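Local coordinates for protein TSC1 N-terminal domain (Chaetomium thermophilum, PDB 7A0M) that probably binds lysosomal phosphoinositides, a step required for translocation of the TSC complex and for regulation of mTORC1, at residues B[202-214]-B[243-255]. Residues are numbered along the deposited sequence; the frame is centred on the assembly and turned at random.
Sequences RNSAFSLLCAFVN and FTVNLALIALVML
Thr244 meets Asn203 in the one hydrogen bond between the two helices: its OG1 donates to Asn203 OD1 over 2.8 Å, in the plane of the amide and on a lone pair of the oxygen. The edge of the Phe243 ring lies beside the same amide, whose plane stands 85° from that of the ring. Within its own helix, Ser207 returns its hydroxyl to the carbonyl of Asn203, so that this oxygen takes OG and the backbone N of Ser207 from opposite faces of its plane. Apolar contacts carry most of the rest. One face of the Phe206 ring lies over Ala248, CA offset toward the rim, and Phe206 CE2 is 3.5 Å from Ala248 CB. Leu247 sets its CB 4.0 Å from Phe206 CB, and its CD1 lies by the Ser207 hydroxyl and the Asn203 carbonyl oxygen.

This near-parallel packing, with axes 9.2 Å apart and inclined by 23°, is consistent with an alpha-solenoid within the Hamartin family region. Helix 228-238 packs against both helices, touching Phe206 and Leu209 of one and Val245 and Leu252 of the other.

Midway, Cys210 is a knob in the hole formed by Leu247, Ile250, Ala251 and Met254; with SG anti to the carbonyl carbon (chi1 -66°), the sulfur lies 3.9 Å from Ile250 CG2. Leu209 CD2 touches Ala251 CB. Toward the C-terminal ends, selenomethionine Met254 bends at chi3 (70°), carrying CE to 3.7 Å from Cys210 O and against Val213 CG1 and Asn214 CB. Val213 and Leu255 cross at about a right angle, CG2 of the valine 3.9 Å from CD2 of the leucine.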
loop_
_atom_site.group_PDB
_atom_site.type_symbol
_atom_site.label_atom_id
_atom_site.label_comp_id
_atom_site.label_asym_id
_atom_site.label_seq_id
_atom_site.Cartn_x
_atom_site.Cartn_y
_atom_site.Cartn_z
ATOM N N ARG B 202 23.142 -28.540 9.393
ATOM C CA ARG B 202 22.665 -27.290 8.807
ATOM C C ARG B 202 21.656 -26.579 9.703
ATOM O O ARG B 202 21.709 -25.352 9.846
ATOM C CB ARG B 202 22.062 -27.566 7.432
ATOM C CG ARG B 202 21.774 -26.324 6.616
ATOM C CD ARG B 202 21.571 -26.703 5.165
ATOM N NE ARG B 202 22.749 -27.383 4.638
ATOM C CZ ARG B 202 22.718 -28.302 3.678
ATOM N NH1 ARG B 202 21.564 -28.655 3.132
ATOM N NH2 ARG B 202 23.845 -28.869 3.266
ATOM N N ASN B 203 20.723 -27.323 10.302
ATOM C CA ASN B 203 19.714 -26.697 11.152
ATOM C C ASN B 203 20.354 -25.992 12.341
ATOM O O ASN B 203 19.996 -24.854 12.671
ATOM C CB ASN B 203 18.696 -27.739 11.618
ATOM C CG ASN B 203 17.753 -28.171 10.511
ATOM O OD1 ASN B 203 17.613 -27.486 9.496
ATOM N ND2 ASN B 203 17.096 -29.309 10.703
ATOM N N SER B 204 21.301 -26.656 13.006
ATOM C CA SER B 204 21.967 -26.039 14.149
ATOM C C SER B 204 22.840 -24.866 13.714
ATOM O O SER B 204 22.889 -23.837 14.398
ATOM C CB SER B 204 22.799 -27.082 14.893
ATOM O OG SER B 204 21.972 -28.043 15.528
ATOM N N ALA B 205 23.535 -25.006 12.582
ATOM C CA ALA B 205 24.387 -23.925 12.094
ATOM C C ALA B 205 23.577 -22.674 11.773
ATOM O O ALA B 205 23.987 -21.559 12.114
ATOM C CB ALA B 205 25.170 -24.387 10.865
ATOM N N PHE B 206 22.428 -22.837 11.114
ATOM C CA PHE B 206 21.582 -21.686 10.817
ATOM C C PHE B 206 21.020 -21.069 12.091
ATOM O O PHE B 206 20.863 -19.844 12.177
ATOM C CB PHE B 206 20.454 -22.094 9.870
ATOM C CG PHE B 206 20.879 -22.208 8.434
ATOM C CD1 PHE B 206 22.045 -21.606 7.993
ATOM C CD2 PHE B 206 20.114 -22.922 7.526
ATOM C CE1 PHE B 206 22.439 -21.709 6.672
ATOM C CE2 PHE B 206 20.505 -23.031 6.205
ATOM C CZ PHE B 206 21.668 -22.423 5.777
ATOM N N SER B 207 20.705 -21.899 13.087
ATOM C CA SER B 207 20.244 -21.374 14.369
ATOM C C SER B 207 21.332 -20.553 15.048
ATOM O O SER B 207 21.063 -19.468 15.578
ATOM C CB SER B 207 19.790 -22.520 15.273
ATOM O OG SER B 207 18.678 -23.200 14.716
ATOM N N LEU B 208 22.568 -21.058 15.045
ATOM C CA LEU B 208 23.674 -20.316 15.641
ATOM C C LEU B 208 23.942 -19.021 14.886
ATOM O O LEU B 208 24.313 -18.007 15.490
ATOM C CB LEU B 208 24.928 -21.189 15.674
ATOM C CG LEU B 208 26.179 -20.579 16.308
ATOM C CD1 LEU B 208 25.949 -20.288 17.781
ATOM C CD2 LEU B 208 27.368 -21.501 16.120
ATOM N N LEU B 209 23.771 -19.037 13.561
ATOM C CA LEU B 209 23.929 -17.813 12.781
ATOM C C LEU B 209 22.913 -16.757 13.198
ATOM O O LEU B 209 23.255 -15.577 13.334
ATOM C CB LEU B 209 23.806 -18.119 11.290
ATOM C CG LEU B 209 23.913 -16.917 10.348
ATOM C CD1 LEU B 209 25.219 -16.166 10.567
ATOM C CD2 LEU B 209 23.788 -17.362 8.898
ATOM N N CYS B 210 21.656 -17.163 13.397
ATOM C CA CYS B 210 20.643 -16.226 13.873
ATOM C C CYS B 210 21.020 -15.654 15.234
ATOM O O CYS B 210 20.882 -14.448 15.469
ATOM C CB CYS B 210 19.280 -16.914 13.938
ATOM S SG CYS B 210 18.607 -17.398 12.329
ATOM N N ALA B 211 21.493 -16.507 16.146
ATOM C CA ALA B 211 21.935 -16.024 17.450
ATOM C C ALA B 211 23.132 -15.092 17.313
ATOM O O ALA B 211 23.262 -14.121 18.067
ATOM C CB ALA B 211 22.270 -17.203 18.362
ATOM N N PHE B 212 24.021 -15.377 16.358
ATOM C CA PHE B 212 25.184 -14.522 16.145
ATOM C C PHE B 212 24.772 -13.135 15.665
ATOM O O PHE B 212 25.188 -12.122 16.238
ATOM C CB PHE B 212 26.134 -15.174 15.142
ATOM C CG PHE B 212 27.352 -14.349 14.836
ATOM C CD1 PHE B 212 28.241 -14.003 15.841
ATOM C CD2 PHE B 212 27.609 -13.924 13.545
ATOM C CE1 PHE B 212 29.362 -13.244 15.561
ATOM C CE2 PHE B 212 28.730 -13.166 13.258
ATOM C CZ PHE B 212 29.607 -12.827 14.267
ATOM N N VAL B 213 23.956 -13.072 14.610
ATOM C CA VAL B 213 23.493 -11.783 14.101
ATOM C C VAL B 213 22.683 -11.042 15.156
ATOM O O VAL B 213 22.736 -9.808 15.240
ATOM C CB VAL B 213 22.688 -11.985 12.802
ATOM C CG1 VAL B 213 22.194 -10.654 12.258
ATOM C CG2 VAL B 213 23.535 -12.705 11.762
ATOM N N ASN B 214 21.938 -11.773 15.988
ATOM C CA ASN B 214 21.120 -11.126 17.008
ATOM C C ASN B 214 21.977 -10.531 18.119
ATOM O O ASN B 214 21.558 -9.571 18.776
ATOM C CB ASN B 214 20.108 -12.116 17.580
ATOM C CG ASN B 214 18.983 -11.428 18.328
ATOM O OD1 ASN B 214 18.046 -10.907 17.719
ATOM N ND2 ASN B 214 19.066 -11.424 19.652
ATOM N N PHE B 243 11.395 -26.696 7.484
ATOM C CA PHE B 243 12.065 -26.141 8.656
ATOM C C PHE B 243 13.427 -25.560 8.295
ATOM O O PHE B 243 13.781 -24.465 8.747
ATOM C CB PHE B 243 12.202 -27.220 9.730
ATOM C CG PHE B 243 12.745 -26.714 11.035
ATOM C CD1 PHE B 243 11.919 -26.079 11.946
ATOM C CD2 PHE B 243 14.080 -26.892 11.359
ATOM C CE1 PHE B 243 12.416 -25.617 13.151
ATOM C CE2 PHE B 243 14.582 -26.435 12.562
ATOM C CZ PHE B 243 13.750 -25.795 13.459
ATOM N N THR B 244 14.208 -26.282 7.487
ATOM C CA THR B 244 15.543 -25.814 7.126
ATOM C C THR B 244 15.473 -24.527 6.314
ATOM O O THR B 244 16.184 -23.556 6.600
ATOM C CB THR B 244 16.286 -26.898 6.347
ATOM O OG1 THR B 244 16.259 -28.125 7.087
ATOM C CG2 THR B 244 17.732 -26.487 6.111
ATOM N N VAL B 245 14.625 -24.508 5.282
ATOM C CA VAL B 245 14.519 -23.335 4.416
ATOM C C VAL B 245 14.031 -22.126 5.206
ATOM O O VAL B 245 14.471 -20.993 4.973
ATOM C CB VAL B 245 13.599 -23.643 3.220
ATOM C CG1 VAL B 245 13.401 -22.408 2.367
ATOM C CG2 VAL B 245 14.175 -24.781 2.391
ATOM N N ASN B 246 13.120 -22.345 6.159
ATOM C CA ASN B 246 12.624 -21.238 6.970
ATOM C C ASN B 246 13.726 -20.655 7.847
ATOM O O ASN B 246 13.810 -19.432 8.013
ATOM C CB ASN B 246 11.446 -21.699 7.827
ATOM C CG ASN B 246 10.752 -20.549 8.529
ATOM O OD1 ASN B 246 10.127 -19.704 7.890
ATOM N ND2 ASN B 246 10.857 -20.514 9.852
ATOM N N LEU B 247 14.573 -21.511 8.422
ATOM C CA LEU B 247 15.729 -21.024 9.169
ATOM C C LEU B 247 16.652 -20.199 8.280
ATOM O O LEU B 247 17.078 -19.100 8.656
ATOM C CB LEU B 247 16.490 -22.197 9.787
ATOM C CG LEU B 247 15.900 -22.821 11.049
ATOM C CD1 LEU B 247 16.809 -23.923 11.565
ATOM C CD2 LEU B 247 15.679 -21.761 12.117
ATOM N N ALA B 248 16.982 -20.723 7.096
ATOM C CA ALA B 248 17.820 -19.981 6.158
ATOM C C ALA B 248 17.185 -18.651 5.777
ATOM O O ALA B 248 17.886 -17.644 5.615
ATOM C CB ALA B 248 18.084 -20.823 4.911
ATOM N N LEU B 249 15.859 -18.624 5.631
ATOM C CA LEU B 249 15.188 -17.386 5.252
ATOM C C LEU B 249 15.248 -16.363 6.381
ATOM O O LEU B 249 15.431 -15.167 6.131
ATOM C CB LEU B 249 13.740 -17.671 4.856
ATOM C CG LEU B 249 13.030 -16.534 4.120
ATOM C CD1 LEU B 249 13.747 -16.224 2.814
ATOM C CD2 LEU B 249 11.573 -16.885 3.864
ATOM N N ILE B 250 15.097 -16.815 7.627
ATOM C CA ILE B 250 15.211 -15.906 8.764
ATOM C C ILE B 250 16.607 -15.301 8.817
ATOM O O ILE B 250 16.770 -14.097 9.048
ATOM C CB ILE B 250 14.858 -16.632 10.076
ATOM C CG1 ILE B 250 13.372 -16.991 10.105
ATOM C CG2 ILE B 250 15.221 -15.776 11.280
ATOM C CD1 ILE B 250 12.960 -17.788 11.324
ATOM N N ALA B 251 17.634 -16.124 8.596
ATOM C CA ALA B 251 18.999 -15.608 8.567
ATOM C C ALA B 251 19.182 -14.599 7.442
ATOM O O ALA B 251 19.809 -13.551 7.635
ATOM C CB ALA B 251 19.994 -16.760 8.424
ATOM N N LEU B 252 18.640 -14.894 6.258
ATOM C CA LEU B 252 18.767 -13.970 5.134
ATOM C C LEU B 252 18.071 -12.644 5.422
ATOM O O LEU B 252 18.615 -11.574 5.128
ATOM C CB LEU B 252 18.201 -14.606 3.864
ATOM C CG LEU B 252 18.273 -13.743 2.601
ATOM C CD1 LEU B 252 19.719 -13.432 2.243
ATOM C CD2 LEU B 252 17.563 -14.420 1.437
ATOM N N VAL B 253 16.866 -12.696 5.995
ATOM C CA VAL B 253 16.124 -11.472 6.292
ATOM C C VAL B 253 16.878 -10.615 7.304
ATOM O O VAL B 253 16.861 -9.380 7.228
ATOM C CB VAL B 253 14.703 -11.818 6.777
ATOM C CG1 VAL B 253 13.994 -10.581 7.308
ATOM C CG2 VAL B 253 13.896 -12.438 5.646
HETATM N N MSE B 254 17.558 -11.248 8.255
HETATM C CA MSE B 254 18.313 -10.510 9.262
HETATM C C MSE B 254 19.592 -9.903 8.690
HETATM O O MSE B 254 20.096 -8.901 9.192
HETATM C CB MSE B 254 18.662 -11.420 10.447
HETATM C CG MSE B 254 17.460 -11.938 11.225
HETATM SE SE MSE B 254 17.952 -13.168 12.663
HETATM C CE MSE B 254 18.793 -11.899 13.879
ATOM N N LEU B 255 20.115 -10.516 7.626
ATOM C CA LEU B 255 21.423 -10.121 7.115
ATOM C C LEU B 255 21.330 -8.965 6.127
ATOM O O LEU B 255 22.201 -8.086 6.114
ATOM C CB LEU B 255 22.106 -11.319 6.460
ATOM C CG LEU B 255 22.723 -12.375 7.378
ATOM C CD1 LEU B 255 22.984 -13.650 6.597
ATOM C CD2 LEU B 255 24.006 -11.852 7.990
#